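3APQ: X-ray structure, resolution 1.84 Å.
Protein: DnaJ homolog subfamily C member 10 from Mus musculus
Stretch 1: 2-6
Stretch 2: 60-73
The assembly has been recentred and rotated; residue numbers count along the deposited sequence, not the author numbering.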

# COMPACT_ATOMS: atom_id res chain seq x y z
N GLN A 2 24.58 -9.38 -10.13
CA GLN A 2 23.47 -8.48 -9.75
C GLN A 2 22.10 -9.17 -9.79
O GLN A 2 21.82 -10.02 -10.63
N ASN A 3 21.21 -8.83 -8.88
CA ASN A 3 19.83 -9.28 -9.01
C ASN A 3 18.96 -8.17 -8.47
O ASN A 3 19.48 -7.17 -7.93
N PHE A 4 17.64 -8.31 -8.60
CA PHE A 4 16.77 -7.20 -8.23
C PHE A 4 16.85 -6.80 -6.77
O PHE A 4 16.65 -5.62 -6.43
N TYR A 5 17.04 -7.81 -5.92
CA TYR A 5 17.18 -7.61 -4.49
C TYR A 5 18.41 -6.79 -4.14
O TYR A 5 18.32 -5.77 -3.46
N SER A 6 19.58 -7.23 -4.61
CA SER A 6 20.81 -6.51 -4.31
C SER A 6 20.82 -5.14 -4.98
O SER A 6 21.37 -4.19 -4.41
N LEU A 60 4.68 -11.65 -10.25
CA LEU A 60 5.92 -11.35 -10.97
C LEU A 60 7.14 -11.65 -10.11
O LEU A 60 8.18 -12.15 -10.61
N ARG A 61 7.06 -11.29 -8.82
CA ARG A 61 8.16 -11.64 -7.89
C ARG A 61 8.35 -13.18 -7.80
O ARG A 61 9.47 -13.67 -7.74
N LYS A 62 7.24 -13.91 -7.71
CA LYS A 62 7.33 -15.38 -7.60
C LYS A 62 8.05 -15.98 -8.81
O LYS A 62 8.93 -16.87 -8.70
N LYS A 63 7.66 -15.48 -9.97
CA LYS A 63 8.26 -15.87 -11.23
C LYS A 63 9.75 -15.52 -11.25
O LYS A 63 10.56 -16.36 -11.58
N TYR A 64 10.09 -14.29 -10.85
CA TYR A 64 11.49 -13.85 -10.77
C TYR A 64 12.31 -14.71 -9.81
O TYR A 64 13.45 -15.05 -10.11
N ASP A 65 11.73 -15.01 -8.64
CA ASP A 65 12.40 -15.86 -7.64
C ASP A 65 12.73 -17.20 -8.20
O ASP A 65 13.83 -17.71 -7.98
N LYS A 66 11.80 -17.73 -8.98
CA LYS A 66 11.96 -19.07 -9.52
C LYS A 66 12.86 -19.17 -10.75
O LYS A 66 13.64 -20.11 -10.86
N TYR A 67 12.76 -18.19 -11.64
CA TYR A 67 13.32 -18.28 -12.98
C TYR A 67 14.25 -17.14 -13.39
O TYR A 67 14.64 -17.07 -14.56
N GLY A 68 14.52 -16.19 -12.49
CA GLY A 68 15.16 -14.94 -12.93
C GLY A 68 14.29 -14.18 -13.90
O GLY A 68 13.06 -14.16 -13.80
N GLU A 69 14.92 -13.55 -14.89
CA GLU A 69 14.26 -12.54 -15.72
C GLU A 69 13.46 -13.12 -16.89
O GLU A 69 13.22 -12.44 -17.89
N LYS A 70 13.05 -14.37 -16.76
CA LYS A 70 12.32 -15.04 -17.81
C LYS A 70 11.09 -14.21 -18.24
O LYS A 70 10.36 -13.69 -17.38
N GLY A 71 10.91 -14.06 -19.56
CA GLY A 71 9.78 -13.31 -20.10
C GLY A 71 9.81 -11.78 -19.92
O GLY A 71 8.92 -11.08 -20.42
N LEU A 72 10.84 -11.25 -19.25
CA LEU A 72 11.01 -9.79 -19.11
C LEU A 72 11.67 -9.21 -20.35
O LEU A 72 12.34 -9.93 -21.07
N GLU A 73 11.47 -7.92 -20.60
CA GLU A 73 12.20 -7.21 -21.65
C GLU A 73 13.22 -6.24 -21.04
O GLU A 73 13.00 -5.70 -19.93

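The most unusual feature of this contact is a tyrosine that serves one residue twice: Tyr64 lays its ring flat against the ring of Phe4 while its hydroxyl accepts a hydrogen bond from the main chain of that same residue. Phe4 N donates to Tyr64 OH at 2.7 Å, with an N-H...acceptor angle of 155°. Phe4 opens a helix, where a backbone NH has no preceding helical turn to supply a carbonyl, so a side-chain oxygen from the other stretch fills the role.

Both side chains leave their backbones toward the partner stretch. Phe4 is m (chi1 -70°) and Tyr64 is t (chi1 -180°), and their rings form an offset stack with centroids 4.2 Å apart and planes only 12° from parallel. The closest approach in it is tight, Phe4 CD2 to Tyr64 CE1 at 3.3 Å. The edge of the Tyr64 ring is used as well: Asn3 CB lies 3.3 Å from Tyr64 OH, and Tyr5 CE2 lies 4.0 Å from Tyr64 CE2. Farther out on the Phe4 ring, Leu72 (m, t) places its CD1 3.9 Å from Phe4 CZ, near the ring plane, while Glu69 reaches in with OE2 3.5 Å from Phe4 CE1. Leu72 closes a type II turn that begins at Glu69, with Leu72 N donating to Glu69 O at 3.0 Å.

Tyr5 shows a rule: a buried hydroxyl should be given both a donor and an acceptor. Its CA-to-CB bond points sideways, yet the m rotamer (chi1 -67°) carries the end of the ring to the helix of the other stretch. There Arg61 NE donates to Tyr5 OH at 2.8 Å, nearly straight at 170°, and Tyr5 OH donates to Asp65 OD1 at 2.7 Å. Arg61 and Asp65 are four residues apart, about one helical turn, so they can meet at one oxygen. Arg61 gets there extended, t at chi1 through chi3, whereas Asp65 is m. The guanidinium's other nitrogens are satisfied elsewhere in the structure.

The first stretch also prepares its own end. Asn3 (chi1 58°, p) caps the helix, its OD1 accepting from Ser6 N at 2.9 Å, and Asn3 N returns a bond to Ser6 OG at 3.2 Å. Across the contact, Gly68, just past the second helix, leaves helical phi/psi with positive phi, which favours glycine. Together the stretches bury 362 Å², mostly through three aromatic residues.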

# COMPACT_ATOMS: atom_id res chain seq x y z
CB GLN A 2 23.52 -7.22 -10.65
CG GLN A 2 22.55 -6.10 -10.28
CD GLN A 2 22.97 -5.44 -8.97
OE1 GLN A 2 23.41 -4.29 -8.95
NE2 GLN A 2 22.87 -6.19 -7.86
CB ASN A 3 19.62 -10.59 -8.21
CG ASN A 3 19.96 -10.45 -6.73
OD1 ASN A 3 19.30 -9.72 -5.99
ND2 ASN A 3 20.98 -11.19 -6.29
CB PHE A 4 15.29 -7.48 -8.62
CG PHE A 4 15.02 -7.48 -10.09
CD1 PHE A 4 15.89 -6.83 -11.00
CD2 PHE A 4 13.86 -8.10 -10.57
CE1 PHE A 4 15.62 -6.83 -12.34
CE2 PHE A 4 13.58 -8.09 -11.92
CZ PHE A 4 14.48 -7.45 -12.82
CB TYR A 5 17.23 -8.99 -3.82
CG TYR A 5 15.91 -9.71 -3.96
CD1 TYR A 5 14.81 -9.26 -3.28
CD2 TYR A 5 15.79 -10.83 -4.76
CE1 TYR A 5 13.57 -9.91 -3.39
CE2 TYR A 5 14.58 -11.51 -4.91
CZ TYR A 5 13.48 -11.04 -4.21
OH TYR A 5 12.28 -11.68 -4.33
CB SER A 6 22.03 -7.37 -4.64
OG SER A 6 22.10 -7.65 -6.03
CB LEU A 60 5.91 -9.88 -11.42
CG LEU A 60 4.76 -9.31 -12.30
CD1 LEU A 60 5.05 -7.88 -12.77
CD2 LEU A 60 4.43 -10.23 -13.48
CB ARG A 61 7.86 -11.11 -6.49
CG ARG A 61 9.05 -11.25 -5.53
CD ARG A 61 8.73 -10.50 -4.23
NE ARG A 61 9.82 -10.73 -3.27
CZ ARG A 61 9.75 -10.38 -1.99
NH1 ARG A 61 8.64 -9.81 -1.47
NH2 ARG A 61 10.78 -10.64 -1.20
CB LYS A 62 5.92 -15.91 -7.53
CG LYS A 62 5.79 -17.44 -7.27
CD LYS A 62 4.34 -17.74 -6.82
CE LYS A 62 3.82 -16.64 -5.86
NZ LYS A 62 2.31 -16.63 -5.70
CB LYS A 63 7.53 -15.17 -12.37
CG LYS A 63 7.67 -15.89 -13.71
CD LYS A 63 7.03 -15.10 -14.87
CE LYS A 63 7.45 -15.72 -16.22
NZ LYS A 63 6.91 -14.98 -17.40
CB TYR A 64 11.56 -12.37 -10.32
CG TYR A 64 12.98 -11.85 -10.22
CD1 TYR A 64 13.71 -11.55 -11.38
CD2 TYR A 64 13.62 -11.72 -8.97
CE1 TYR A 64 15.03 -11.09 -11.33
CE2 TYR A 64 14.97 -11.23 -8.89
CZ TYR A 64 15.65 -10.93 -10.09
OH TYR A 64 16.94 -10.42 -10.13
CB ASP A 65 11.53 -16.00 -6.40
CG ASP A 65 11.58 -14.77 -5.55
OD1 ASP A 65 12.49 -13.94 -5.82
OD2 ASP A 65 10.76 -14.62 -4.59
CB LYS A 66 10.58 -19.64 -9.83
CG LYS A 66 10.48 -21.10 -9.50
CD LYS A 66 9.03 -21.44 -9.22
CE LYS A 66 8.83 -22.93 -9.35
NZ LYS A 66 7.38 -23.21 -9.39
CB TYR A 67 12.17 -18.28 -13.97
CG TYR A 67 11.22 -19.44 -13.79
CD1 TYR A 67 11.70 -20.75 -13.93
CD2 TYR A 67 9.87 -19.24 -13.43
CE1 TYR A 67 10.86 -21.84 -13.75
CE2 TYR A 67 9.01 -20.33 -13.23
CZ TYR A 67 9.51 -21.60 -13.41
OH TYR A 67 8.71 -22.68 -13.26
CB GLU A 69 15.32 -11.55 -16.25
CG GLU A 69 15.95 -10.70 -15.14
CD GLU A 69 16.57 -9.40 -15.64
OE1 GLU A 69 16.45 -9.10 -16.86
OE2 GLU A 69 17.18 -8.69 -14.81
CB LYS A 70 11.90 -16.43 -17.29
CG LYS A 70 11.15 -17.23 -18.33
CD LYS A 70 10.55 -18.45 -17.68
CE LYS A 70 10.12 -19.41 -18.74
NZ LYS A 70 9.52 -20.59 -18.06
CB LEU A 72 11.84 -9.45 -17.86
CG LEU A 72 11.40 -10.03 -16.51
CD1 LEU A 72 12.19 -9.37 -15.39
CD2 LEU A 72 9.88 -9.82 -16.31
CB GLU A 73 11.23 -6.46 -22.55
CG GLU A 73 10.17 -7.39 -23.04
CD GLU A 73 8.98 -6.67 -23.62
OE1 GLU A 73 8.39 -5.79 -22.94
OE2 GLU A 73 8.63 -7.03 -24.76